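Local coordinates for protein similarities with probable monooxygenase (Photorhabdus luminescens, PDB 4HB9) that binds flavin-adenine dinucleotide and probably acts as a flavin-dependent monooxygenase of the aromatic ring hydroxylase type, at residues G19-G24 and K120-T125; S254-I259 and Q272-S277; A319-T324 and R367-E372. All coordinates share one frame; numbering follows the deposited sequence.

Interaction 1: G19-G24 and K120-T125; sequences GLRKHG and KGLANT. With EDO (1,2-ethanediol), chain E.
Arg21, near the end of helix 11-22, reaches across to Gly121, Leu122 and Thr125 in the loop 120-125; the backbones stay well apart, with Arg21 and Thr125 the nearest pair at 9.8 Å between their CA atoms. The helix stops in a Schellman motif: Gly24, at positive phi, is the C-prime residue, Ile25 N bonds to Leu20 O, and Gly24 N bonds back to Arg21 O at 3.0 Å. His23 adds to this ending by folding its ring back over the last turn, so that His23 ND1 gives a nearly straight bond of 2.9 Å to Gly19 O. That oxygen also accepts from His23 N, and the two donors come from opposite faces of the carbonyl plane. On the loop side, Thr125 N closes a turn onto Leu122 O.

The side-chain contact is loose and carried by Arg21. Its chain bends at chi3 (54°), which turns the guanidinium away from the line of CB, CG and CD. Leu122 CD2 packs against Arg21 CD at 3.9 Å, a methyl against the aliphatic arm. Gly121 O lies over one face of the guanidinium, 3.3 Å from Arg21 NH2, too poorly angled for a hydrogen bond. Thr125 OG1 is 3.6 Å from Arg21 NH1. The straight bond goes elsewhere: Arg21 NE points in the guanidinium plane at O1 of a 1,2-ethanediol, 2.8 Å away at 176°, a molecule probably left by the crystallisation liquor and also bonded to His18 O.

This packing joins the first helix of the Rossmann-type nucleotide-binding unit to the loop leading into edge strand 126-127. Leu122 also touches Thr14 and His18 of that helix, Thr125 pairs through its backbone with Ile29 of strand 26-30, and Leu20 touches Val27 and Leu345 of helix 330-349.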
ATOM      1  N   GLY A  19      -4.627  13.151 -12.267  1.00 14.84           N
ATOM      2  CA  GLY A  19      -3.618  13.515 -13.229  1.00 16.03           C
ATOM      3  C   GLY A  19      -4.171  13.643 -14.638  1.00 16.20           C
ATOM      4  O   GLY A  19      -3.858  14.599 -15.355  1.00 16.38           O
ATOM      5  N   LEU A  20      -4.984  12.672 -15.041  1.00 16.85           N
ATOM      6  CA  LEU A  20      -5.582  12.699 -16.385  1.00 17.73           C
ATOM      7  C   LEU A  20      -6.512  13.902 -16.551  1.00 18.39           C
ATOM      8  O   LEU A  20      -6.470  14.580 -17.589  1.00 21.06           O
ATOM      9  CB  LEU A  20      -6.328  11.393 -16.675  1.00 17.23           C
ATOM     10  CG  LEU A  20      -5.433  10.148 -16.661  1.00 18.16           C
ATOM     11  CD1 LEU A  20      -6.267   8.895 -16.808  1.00 18.25           C
ATOM     12  CD2 LEU A  20      -4.373  10.199 -17.744  1.00 19.27           C
ATOM     13  N   ARG A  21      -7.323  14.191 -15.538  1.00 17.96           N
ATOM     14  CA  ARG A  21      -8.171  15.393 -15.574  1.00 19.64           C
ATOM     15  C   ARG A  21      -7.345  16.659 -15.740  1.00 20.10           C
ATOM     16  O   ARG A  21      -7.691  17.555 -16.546  1.00 19.98           O
ATOM     17  CB  ARG A  21      -9.060  15.471 -14.340  1.00 20.68           C
ATOM     18  CG  ARG A  21     -10.165  14.444 -14.340  1.00 23.97           C
ATOM     19  CD  ARG A  21     -10.686  14.107 -12.948  1.00 26.89           C
ATOM     20  NE  ARG A  21     -11.114  15.274 -12.160  1.00 30.34           N
ATOM     21  CZ  ARG A  21     -12.287  15.904 -12.277  1.00 34.45           C
ATOM     22  NH1 ARG A  21     -13.189  15.527 -13.174  1.00 32.74           N
ATOM     23  NH2 ARG A  21     -12.547  16.949 -11.491  1.00 36.12           N
ATOM     24  N   LYS A  22      -6.213  16.728 -15.029  1.00 19.71           N
ATOM     25  CA  LYS A  22      -5.319  17.876 -15.172  1.00 19.19           C
ATOM     26  C   LYS A  22      -4.874  18.095 -16.609  1.00 19.12           C
ATOM     27  O   LYS A  22      -4.709  19.249 -17.038  1.00 16.72           O
ATOM     28  CB  LYS A  22      -4.100  17.755 -14.256  1.00 18.91           C
ATOM     29  CG  LYS A  22      -3.292  19.023 -14.183  1.00 19.00           C
ATOM     30  CD  LYS A  22      -2.100  18.864 -13.260  1.00 20.71           C
ATOM     31  CE  LYS A  22      -1.306  20.158 -13.228  1.00 22.04           C
ATOM     32  NZ  LYS A  22      -0.265  20.098 -12.179  1.00 23.23           N
ATOM     33  N   HIS A  23      -4.703  17.000 -17.360  1.00 19.67           N
ATOM     34  CA  HIS A  23      -4.218  17.105 -18.738  1.00 19.58           C
ATOM     35  C   HIS A  23      -5.359  17.089 -19.756  1.00 19.98           C
ATOM     36  O   HIS A  23      -5.113  17.009 -20.942  1.00 21.26           O
ATOM     37  CB  HIS A  23      -3.168  16.031 -19.012  1.00 19.56           C
ATOM     38  CG  HIS A  23      -1.915  16.228 -18.222  1.00 19.54           C
ATOM     39  ND1 HIS A  23      -1.838  15.942 -16.874  1.00 20.50           N
ATOM     40  CD2 HIS A  23      -0.711  16.735 -18.568  1.00 19.66           C
ATOM     41  CE1 HIS A  23      -0.624  16.236 -16.434  1.00 20.59           C
ATOM     42  NE2 HIS A  23       0.076  16.717 -17.443  1.00 21.25           N
ATOM     43  N   GLY A  24      -6.591  17.182 -19.274  1.00 19.45           N
ATOM     44  CA  GLY A  24      -7.765  17.326 -20.113  1.00 21.37           C
ATOM     45  C   GLY A  24      -8.303  16.032 -20.695  1.00 21.50           C
ATOM     46  O   GLY A  24      -9.035  16.048 -21.673  1.00 20.74           O
ATOM     47  N   LYS A 120     -11.622  13.546  -2.906  1.00 20.70           N
ATOM     48  CA  LYS A 120     -12.183  14.872  -3.036  1.00 21.57           C
ATOM     49  C   LYS A 120     -12.015  15.346  -4.488  1.00 20.81           C
ATOM     50  O   LYS A 120     -10.928  15.288  -5.030  1.00 20.65           O
ATOM     51  CB  LYS A 120     -11.469  15.838  -2.086  1.00 23.88           C
ATOM     52  CG  LYS A 120     -11.875  17.286  -2.220  1.00 28.39           C
ATOM     53  CD  LYS A 120     -13.146  17.596  -1.436  1.00 34.52           C
ATOM     54  CE  LYS A 120     -13.416  19.099  -1.383  1.00 39.03           C
ATOM     55  NZ  LYS A 120     -12.210  19.864  -0.935  1.00 39.68           N
ATOM     56  N   GLY A 121     -13.088  15.837  -5.099  1.00 20.82           N
ATOM     57  CA  GLY A 121     -13.005  16.315  -6.469  1.00 20.89           C
ATOM     58  C   GLY A 121     -13.352  15.241  -7.483  1.00 21.13           C
ATOM     59  O   GLY A 121     -13.482  15.559  -8.659  1.00 21.52           O
ATOM     60  N   LEU A 122     -13.462  13.984  -7.046  1.00 20.47           N
ATOM     61  CA  LEU A 122     -13.784  12.857  -7.931  1.00 21.32           C
ATOM     62  C   LEU A 122     -15.204  12.308  -7.739  1.00 24.17           C
ATOM     63  O   LEU A 122     -15.507  11.207  -8.209  1.00 22.11           O
ATOM     64  CB  LEU A 122     -12.767  11.713  -7.745  1.00 20.43           C
ATOM     65  CG  LEU A 122     -11.301  11.995  -8.028  1.00 20.04           C
ATOM     66  CD1 LEU A 122     -10.463  10.742  -7.738  1.00 19.49           C
ATOM     67  CD2 LEU A 122     -11.051  12.492  -9.439  1.00 20.14           C
ATOM     68  N   ALA A 123     -16.096  13.070  -7.091  1.00 25.63           N
ATOM     69  CA  ALA A 123     -17.427  12.534  -6.753  1.00 27.88           C
ATOM     70  C   ALA A 123     -18.201  12.110  -7.989  1.00 29.55           C
ATOM     71  O   ALA A 123     -18.971  11.161  -7.949  1.00 29.83           O
ATOM     72  CB  ALA A 123     -18.240  13.551  -5.963  1.00 29.25           C
ATOM     73  N   ASN A 124     -17.997  12.818  -9.085  1.00 28.19           N
ATOM     74  CA  ASN A 124     -18.707  12.510 -10.317  1.00 30.43           C
ATOM     75  C   ASN A 124     -17.787  11.799 -11.358  1.00 29.95           C
ATOM     76  O   ASN A 124     -18.129  11.652 -12.534  1.00 31.06           O
ATOM     77  CB  ASN A 124     -19.393  13.811 -10.775  1.00 32.96           C
ATOM     78  CG  ASN A 124     -20.232  14.442  -9.630  1.00 37.71           C
ATOM     79  OD1 ASN A 124     -21.087  13.769  -9.007  1.00 33.80           O
ATOM     80  ND2 ASN A 124     -19.942  15.710  -9.292  1.00 38.69           N
ATOM     81  N   THR A 125     -16.620  11.323 -10.890  1.00 26.41           N
ATOM     82  CA  THR A 125     -15.705  10.490 -11.685  1.00 24.04           C
ATOM     83  C   THR A 125     -15.795   9.023 -11.256  1.00 23.17           C
ATOM     84  O   THR A 125     -15.664   8.112 -12.089  1.00 21.89           O
ATOM     85  CB  THR A 125     -14.247  10.949 -11.499  1.00 24.55           C
ATOM     86  OG1 THR A 125     -14.113  12.285 -11.974  1.00 24.36           O
ATOM     87  CG2 THR A 125     -13.241  10.061 -12.247  1.00 23.96           C
TER
HETATM   88  C1  EDO E 504      -8.775  17.177 -11.022  1.00 28.50           C
HETATM   89  O1  EDO E 504      -9.254  16.138 -10.225  1.00 22.76           O
HETATM   90  C2  EDO E 504      -7.268  17.146 -10.995  1.00 27.76           C
HETATM   91  O2  EDO E 504      -6.810  17.311 -12.273  1.00 29.05           O

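Interaction 2: S254-I259 and Q272-S277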
ATOM      1  N   SER A 254       8.045 -21.439  11.106  1.00 20.25           N
ATOM      2  CA  SER A 254       8.195 -21.313  12.556  1.00 18.70           C
ATOM      3  C   SER A 254       6.912 -20.934  13.283  1.00 18.97           C
ATOM      4  O   SER A 254       6.890 -20.837  14.525  1.00 20.04           O
ATOM      5  CB  SER A 254       9.292 -20.289  12.912  1.00 19.76           C
ATOM      6  OG  SER A 254       8.829 -18.949  12.764  1.00 18.57           O
ATOM      7  N   LEU A 255       5.856 -20.698  12.511  1.00 18.37           N
ATOM      8  CA  LEU A 255       4.555 -20.311  13.036  1.00 19.27           C
ATOM      9  C   LEU A 255       3.562 -21.409  12.733  1.00 20.40           C
ATOM     10  O   LEU A 255       3.756 -22.158  11.772  1.00 20.39           O
ATOM     11  CB  LEU A 255       4.101 -19.001  12.377  1.00 18.49           C
ATOM     12  CG  LEU A 255       4.993 -17.808  12.692  1.00 20.03           C
ATOM     13  CD1 LEU A 255       4.787 -16.675  11.706  1.00 22.38           C
ATOM     14  CD2 LEU A 255       4.748 -17.325  14.104  1.00 21.00           C
ATOM     15  N   PRO A 256       2.470 -21.491  13.511  1.00 22.28           N
ATOM     16  CA  PRO A 256       1.348 -22.366  13.176  1.00 23.28           C
ATOM     17  C   PRO A 256       0.889 -22.258  11.734  1.00 25.26           C
ATOM     18  O   PRO A 256       0.833 -21.153  11.178  1.00 23.68           O
ATOM     19  CB  PRO A 256       0.227 -21.861  14.097  1.00 24.19           C
ATOM     20  CG  PRO A 256       0.954 -21.309  15.274  1.00 23.38           C
ATOM     21  CD  PRO A 256       2.154 -20.636  14.672  1.00 23.03           C
ATOM     22  N   ASP A 257       0.548 -23.413  11.155  1.00 24.56           N
ATOM     23  CA  ASP A 257       0.003 -23.529   9.805  1.00 27.95           C
ATOM     24  C   ASP A 257      -1.160 -22.588   9.579  1.00 26.65           C
ATOM     25  O   ASP A 257      -1.274 -21.999   8.519  1.00 27.34           O
ATOM     26  CB  ASP A 257      -0.507 -24.957   9.543  1.00 31.60           C
ATOM     27  CG  ASP A 257       0.601 -25.957   9.431  1.00 37.77           C
ATOM     28  OD1 ASP A 257       1.754 -25.539   9.188  1.00 38.54           O
ATOM     29  OD2 ASP A 257       0.323 -27.169   9.589  1.00 46.19           O
ATOM     30  N   ASN A 258      -2.019 -22.460  10.580  1.00 25.80           N
ATOM     31  CA  ASN A 258      -3.232 -21.657  10.447  1.00 26.06           C
ATOM     32  C   ASN A 258      -3.173 -20.353  11.232  1.00 25.59           C
ATOM     33  O   ASN A 258      -4.184 -19.852  11.725  1.00 23.30           O
ATOM     34  CB  ASN A 258      -4.440 -22.491  10.872  1.00 28.15           C
ATOM     35  CG  ASN A 258      -4.451 -22.795  12.345  1.00 29.59           C
ATOM     36  OD1 ASN A 258      -3.399 -22.952  12.976  1.00 30.59           O
ATOM     37  ND2 ASN A 258      -5.650 -22.883  12.913  1.00 33.17           N
ATOM     38  N   ILE A 259      -1.982 -19.767  11.302  1.00 24.98           N
ATOM     39  CA  ILE A 259      -1.799 -18.508  12.013  1.00 24.31           C
ATOM     40  C   ILE A 259      -2.773 -17.444  11.526  1.00 24.52           C
ATOM     41  O   ILE A 259      -3.263 -16.634  12.312  1.00 24.46           O
ATOM     42  CB  ILE A 259      -0.317 -18.038  11.935  1.00 25.96           C
ATOM     43  CG1 ILE A 259      -0.050 -16.902  12.895  1.00 26.63           C
ATOM     44  CG2 ILE A 259       0.072 -17.654  10.523  1.00 24.63           C
ATOM     45  CD1 ILE A 259      -0.192 -17.313  14.350  1.00 29.01           C
ATOM     46  N   GLN A 272       4.361 -12.599  22.232  1.00 19.39           N
ATOM     47  CA  GLN A 272       4.991 -12.571  23.550  1.00 20.65           C
ATOM     48  C   GLN A 272       5.776 -13.858  23.823  1.00 20.60           C
ATOM     49  O   GLN A 272       6.857 -13.801  24.400  1.00 20.89           O
ATOM     50  CB  GLN A 272       3.976 -12.348  24.678  1.00 23.35           C
ATOM     51  CG  GLN A 272       3.370 -10.963  24.671  1.00 26.06           C
ATOM     52  CD  GLN A 272       2.351 -10.777  25.789  1.00 29.84           C
ATOM     53  OE1 GLN A 272       2.693 -10.776  26.960  1.00 29.62           O
ATOM     54  NE2 GLN A 272       1.102 -10.616  25.419  1.00 31.88           N
ATOM     55  N   SER A 273       5.231 -15.006  23.432  1.00 20.18           N
ATOM     56  CA  SER A 273       5.974 -16.281  23.571  1.00 21.89           C
ATOM     57  C   SER A 273       7.283 -16.277  22.800  1.00 21.68           C
ATOM     58  O   SER A 273       8.283 -16.838  23.273  1.00 23.46           O
ATOM     59  CB  SER A 273       5.140 -17.494  23.171  1.00 22.25           C
ATOM     60  OG  SER A 273       5.065 -17.644  21.749  1.00 27.95           O
ATOM     61  N   ARG A 274       7.301 -15.627  21.638  1.00 20.82           N
ATOM     62  CA  ARG A 274       8.531 -15.530  20.849  1.00 19.85           C
ATOM     63  C   ARG A 274       9.552 -14.575  21.483  1.00 21.67           C
ATOM     64  O   ARG A 274      10.739 -14.661  21.187  1.00 20.21           O
ATOM     65  CB  ARG A 274       8.214 -15.090  19.426  1.00 20.21           C
ATOM     66  CG  ARG A 274       7.347 -16.082  18.661  1.00 19.54           C
ATOM     67  CD  ARG A 274       8.091 -17.388  18.404  1.00 19.66           C
ATOM     68  NE  ARG A 274       7.376 -18.282  17.492  1.00 19.26           N
ATOM     69  CZ  ARG A 274       6.418 -19.133  17.847  1.00 21.04           C
ATOM     70  NH1 ARG A 274       5.850 -19.897  16.926  1.00 21.46           N
ATOM     71  NH2 ARG A 274       6.000 -19.211  19.114  1.00 20.06           N
HETATM   72  N   MSE A 275       9.095 -13.687  22.373  1.00 19.66           N
HETATM   73  CA  MSE A 275       9.966 -12.693  22.984  1.00 20.80           C
HETATM   74  C   MSE A 275      10.332 -13.000  24.415  1.00 22.11           C
HETATM   75  O   MSE A 275      10.671 -12.098  25.161  1.00 19.01           O
HETATM   76  CB  MSE A 275       9.261 -11.331  22.941  1.00 22.99           C
HETATM   77  CG  MSE A 275       9.025 -10.897  21.506  1.00 26.02           C
HETATM   78 SE   MSE A 275       8.387  -9.034  21.384  1.00 30.40          SE
HETATM   79  CE  MSE A 275       7.009  -8.954  22.785  1.00 25.49           C
ATOM     80  N   ILE A 276      10.270 -14.265  24.819  1.00 24.21           N
ATOM     81  CA  ILE A 276      10.635 -14.614  26.191  1.00 27.24           C
ATOM     82  C   ILE A 276      12.117 -14.243  26.323  1.00 27.12           C
ATOM     83  O   ILE A 276      12.950 -14.607  25.484  1.00 27.94           O
ATOM     84  CB  ILE A 276      10.414 -16.105  26.518  1.00 28.44           C
ATOM     85  CG1 ILE A 276       8.926 -16.468  26.412  1.00 30.36           C
ATOM     86  CG2 ILE A 276      10.887 -16.406  27.943  1.00 29.61           C
ATOM     87  CD1 ILE A 276       8.658 -17.949  26.255  1.00 30.31           C
ATOM     88  N   SER A 277      12.407 -13.460  27.340  1.00 26.91           N
ATOM     89  CA  SER A 277      13.762 -12.972  27.658  1.00 25.89           C
ATOM     90  C   SER A 277      14.069 -11.628  27.026  1.00 25.38           C
ATOM     91  O   SER A 277      15.012 -10.962  27.438  1.00 25.54           O
ATOM     92  CB  SER A 277      14.872 -14.003  27.348  1.00 27.11           C
ATOM     93  OG  SER A 277      15.332 -13.929  26.001  1.00 28.29           O
TER
HETATM   94  O   HOH W   1       8.081 -17.500  15.012  1.00 20.95           O
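Arg274 lays the end of its side chain beside Ser254, Leu255 and Pro256. From the C-terminal end of helix 264-274 it bonds back to the loop that joins strand 240-251, part of the mixed sheet of the FAD-binding domain fold, to that same helix, away from the annotated flavin sites. A bend at chi2 (-67°) takes the arginine chain off its initial course before it runs on to the guanidinium.

One direct bond crosses the contact. Arg274 NH1 donates to Ser254 O at 2.8 Å; the donor lies in the carbonyl plane, while the oxygen sits 20° out of the guanidinium plane and the N-H...O angle is a bent 143°. Leu255 CD2 is a nonpolar neighbour of Arg274 NH1 at 4.0 Å. Leu255 and Pro256 also rest on Leu270, one turn back along the helix, and the loop then folds through a type I turn from Pro256 to Ile259.

The guanidinium has two further polar contacts: NH2 makes a weak bond to Ser273 OG, and NE is held by a bridging water. Ser254 OG, itself hydrogen-bonded to Ala251 O, is the other end of that bridge: the water accepts from Arg274 NE at 2.7 Å and donates to Ser254 OG at 2.8 Å.

Interaction 3: A319-T324 and R367-E372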
ATOM      1  N   ALA A 319      -1.751  -4.257  -8.420  1.00 20.38           N
ATOM      2  CA  ALA A 319      -2.138  -5.123  -9.535  1.00 22.80           C
ATOM      3  C   ALA A 319      -0.947  -5.719 -10.267  1.00 24.38           C
ATOM      4  O   ALA A 319      -1.026  -6.847 -10.768  1.00 26.90           O
ATOM      5  CB  ALA A 319      -3.039  -4.381 -10.518  1.00 23.28           C
ATOM      6  N   ILE A 320       0.151  -4.976 -10.327  1.00 25.78           N
ATOM      7  CA  ILE A 320       1.337  -5.422 -11.031  1.00 26.86           C
ATOM      8  C   ILE A 320       2.619  -5.408 -10.171  1.00 29.77           C
ATOM      9  O   ILE A 320       3.611  -6.017 -10.571  1.00 31.99           O
ATOM     10  CB  ILE A 320       1.478  -4.614 -12.359  1.00 26.22           C
ATOM     11  CG1 ILE A 320       2.548  -5.215 -13.270  1.00 26.11           C
ATOM     12  CG2 ILE A 320       1.765  -3.155 -12.090  1.00 26.57           C
ATOM     13  CD1 ILE A 320       2.253  -6.622 -13.740  1.00 28.26           C
ATOM     14  N   HIS A 321       2.578  -4.780  -8.986  1.00 30.30           N
ATOM     15  CA  HIS A 321       3.743  -4.595  -8.091  1.00 35.15           C
ATOM     16  C   HIS A 321       3.835  -5.447  -6.848  1.00 38.51           C
ATOM     17  O   HIS A 321       4.939  -5.679  -6.352  1.00 43.70           O
ATOM     18  CB  HIS A 321       3.717  -3.185  -7.479  1.00 35.57           C
ATOM     19  CG  HIS A 321       4.087  -2.129  -8.430  1.00 34.66           C
ATOM     20  ND1 HIS A 321       5.258  -2.172  -9.139  1.00 39.39           N
ATOM     21  CD2 HIS A 321       3.434  -1.020  -8.830  1.00 33.81           C
ATOM     22  CE1 HIS A 321       5.323  -1.114  -9.925  1.00 39.46           C
ATOM     23  NE2 HIS A 321       4.217  -0.416  -9.770  1.00 35.36           N
ATOM     24  N   ASN A 322       2.701  -5.795  -6.262  1.00 38.15           N
ATOM     25  CA  ASN A 322       2.707  -6.366  -4.906  1.00 43.11           C
ATOM     26  C   ASN A 322       1.668  -7.420  -4.776  1.00 43.66           C
ATOM     27  O   ASN A 322       0.486  -7.109  -4.768  1.00 42.88           O
ATOM     28  CB  ASN A 322       2.409  -5.297  -3.844  1.00 46.81           C
ATOM     29  CG  ASN A 322       3.655  -4.689  -3.248  1.00 48.51           C
ATOM     30  OD1 ASN A 322       4.600  -5.396  -2.916  1.00 52.09           O
ATOM     31  ND2 ASN A 322       3.663  -3.364  -3.101  1.00 49.76           N
HETATM   32  N   MSE A 323       2.117  -8.664  -4.652  1.00 48.99           N
HETATM   33  CA  MSE A 323       1.225  -9.808  -4.439  1.00 56.43           C
HETATM   34  C   MSE A 323       0.735  -9.875  -3.006  1.00 58.32           C
HETATM   35  O   MSE A 323      -0.270 -10.538  -2.735  1.00 56.88           O
HETATM   36  CB  MSE A 323       1.934 -11.115  -4.833  1.00 57.15           C
HETATM   37  CG  MSE A 323       2.178 -11.188  -6.342  1.00 60.95           C
HETATM   38 SE   MSE A 323       0.524 -11.062  -7.438  1.00 68.56          SE
HETATM   39  CE  MSE A 323      -0.788 -11.918  -6.241  1.00 67.37           C
ATOM     40  N   THR A 324       1.442  -9.205  -2.089  1.00 60.32           N
ATOM     41  CA  THR A 324       0.986  -9.028  -0.701  1.00 62.99           C
ATOM     42  C   THR A 324       0.699  -7.536  -0.427  1.00 66.21           C
ATOM     43  O   THR A 324       1.592  -6.691  -0.581  1.00 62.89           O
ATOM     44  CB  THR A 324       2.034  -9.521   0.347  1.00 60.15           C
ATOM     45  OG1 THR A 324       2.731 -10.675  -0.129  1.00 51.21           O
ATOM     46  CG2 THR A 324       1.360  -9.863   1.687  1.00 59.90           C
ATOM     47  N   ARG A 367       8.368  -1.413 -15.174  1.00 22.05           N
ATOM     48  CA  ARG A 367       9.067  -2.668 -14.911  1.00 23.60           C
ATOM     49  C   ARG A 367      10.444  -2.456 -14.290  1.00 23.54           C
ATOM     50  O   ARG A 367      10.840  -3.222 -13.396  1.00 23.88           O
ATOM     51  CB  ARG A 367       9.186  -3.533 -16.181  1.00 24.46           C
ATOM     52  CG  ARG A 367       7.924  -4.310 -16.524  1.00 24.47           C
ATOM     53  CD  ARG A 367       8.169  -5.356 -17.615  1.00 25.42           C
ATOM     54  NE  ARG A 367       8.577  -4.708 -18.857  1.00 26.40           N
ATOM     55  CZ  ARG A 367       7.750  -4.258 -19.795  1.00 25.07           C
ATOM     56  NH1 ARG A 367       6.435  -4.417 -19.708  1.00 26.33           N
ATOM     57  NH2 ARG A 367       8.264  -3.675 -20.864  1.00 27.40           N
ATOM     58  N   ALA A 368      11.177  -1.443 -14.739  1.00 23.88           N
ATOM     59  CA  ALA A 368      12.527  -1.197 -14.210  1.00 24.64           C
ATOM     60  C   ALA A 368      12.507  -0.903 -12.716  1.00 25.06           C
ATOM     61  O   ALA A 368      13.242  -1.529 -11.953  1.00 24.58           O
ATOM     62  CB  ALA A 368      13.225  -0.059 -14.937  1.00 25.47           C
ATOM     63  N   TYR A 369      11.676   0.039 -12.273  1.00 23.57           N
ATOM     64  CA  TYR A 369      11.641   0.297 -10.834  1.00 22.87           C
ATOM     65  C   TYR A 369      10.878  -0.770 -10.072  1.00 21.87           C
ATOM     66  O   TYR A 369      11.254  -1.067  -8.927  1.00 23.66           O
ATOM     67  CB  TYR A 369      11.213   1.726 -10.461  1.00 22.47           C
ATOM     68  CG  TYR A 369       9.834   2.163 -10.892  1.00 21.91           C
ATOM     69  CD1 TYR A 369       8.685   1.700 -10.259  1.00 22.90           C
ATOM     70  CD2 TYR A 369       9.689   3.117 -11.894  1.00 22.77           C
ATOM     71  CE1 TYR A 369       7.426   2.146 -10.649  1.00 20.76           C
ATOM     72  CE2 TYR A 369       8.453   3.570 -12.284  1.00 22.51           C
ATOM     73  CZ  TYR A 369       7.332   3.103 -11.669  1.00 22.53           C
ATOM     74  OH  TYR A 369       6.142   3.602 -12.111  1.00 21.25           O
ATOM     75  N   ALA A 370       9.860  -1.378 -10.681  1.00 20.97           N
ATOM     76  CA  ALA A 370       9.122  -2.470 -10.033  1.00 22.42           C
ATOM     77  C   ALA A 370      10.043  -3.638  -9.662  1.00 23.79           C
ATOM     78  O   ALA A 370      10.024  -4.133  -8.520  1.00 22.77           O
ATOM     79  CB  ALA A 370       7.997  -2.976 -10.917  1.00 24.00           C
ATOM     80  N   ASN A 371      10.833  -4.083 -10.636  1.00 22.29           N
ATOM     81  CA  ASN A 371      11.761  -5.186 -10.403  1.00 24.58           C
ATOM     82  C   ASN A 371      12.792  -4.838  -9.328  1.00 23.83           C
ATOM     83  O   ASN A 371      13.118  -5.664  -8.462  1.00 24.00           O
ATOM     84  CB  ASN A 371      12.450  -5.609 -11.708  1.00 23.46           C
ATOM     85  CG  ASN A 371      11.521  -6.368 -12.644  1.00 24.49           C
ATOM     86  OD1 ASN A 371      10.594  -7.085 -12.214  1.00 24.00           O
ATOM     87  ND2 ASN A 371      11.771  -6.234 -13.949  1.00 22.54           N
ATOM     88  N   GLU A 372      13.305  -3.621  -9.359  1.00 24.36           N
ATOM     89  CA  GLU A 372      14.262  -3.221  -8.353  1.00 27.51           C
ATOM     90  C   GLU A 372      13.609  -3.272  -6.967  1.00 25.79           C
ATOM     91  O   GLU A 372      14.182  -3.804  -6.018  1.00 23.51           O
ATOM     92  CB  GLU A 372      14.839  -1.824  -8.632  1.00 29.88           C
ATOM     93  CG  GLU A 372      15.715  -1.308  -7.492  1.00 36.19           C
ATOM     94  CD  GLU A 372      16.454  -0.010  -7.820  1.00 44.11           C
ATOM     95  OE1 GLU A 372      16.531   0.357  -9.015  1.00 47.90           O
ATOM     96  OE2 GLU A 372      16.971   0.648  -6.877  1.00 50.81           O
TER
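The His321 imidazole meets Ala370 at its edge, with Ala370 CB in the ring plane, and carries Ile320 CG2 over one face, 4.2 Å above the plane and offset toward the rim. Tyr369 comes in obliquely. This is buried helix-helix packing inside the FAD-binding domain: short helix 318-321, which follows strand 313-315 of the parallel sheet, against the long helix 355-386.

The backbones come close here, with the CA atoms of His321 and Ala370 6.1 Å apart, and alanine's lone methyl fits such a short spacing. His321 sets CG beside its backbone N (chi1 -74°), and from there the imidazole extends toward the long helix. Tyr369 is the residue just before Ala370 in the helix; its chi1 of 61° tucks CG between backbone N and carbonyl carbon, bringing the phenol across the histidine at a slant, Tyr369 CE1 to His321 CE1 at 3.9 Å.

Both polar ends turn to a third helix, 330-349, where Asp337 OD1 accepts from His321 NE2 and is hydrogen-bonded to Tyr369 OH. That shared carboxylate oxygen fixes the rotation of the imidazole. Arg336 makes a cation-pi contact with the tyrosine ring, and Thr333 touches both side chains. At the ND1-CE1 edge of the imidazole the methyl carbon Ala370 CB is equally close to His321 ND1 and His321 CE1, 3.4 Å from each.

Overall arrangement
The three contacts follow one another along the chain and none touches another. Interactions 1 and 2 lie on opposite sides of the chain's centre, 47 Å apart between centres, whereas interaction 3 is buried nearer the middle, its centre 26 Å from that of interaction 1 and 30 Å from that of interaction 2. Interactions 1 and 3 are near the flavin-adenine dinucleotide without touching it: the side chain of His321 is about 7 Å from it and that of Leu122 about 11 Å. Gly12, a residue that binds it, lies about 9 Å from the side chain of His321 and about 10 Å from that of Leu122. Helix 330-349 borders both. Interaction 2 sits apart, by the mixed sheet.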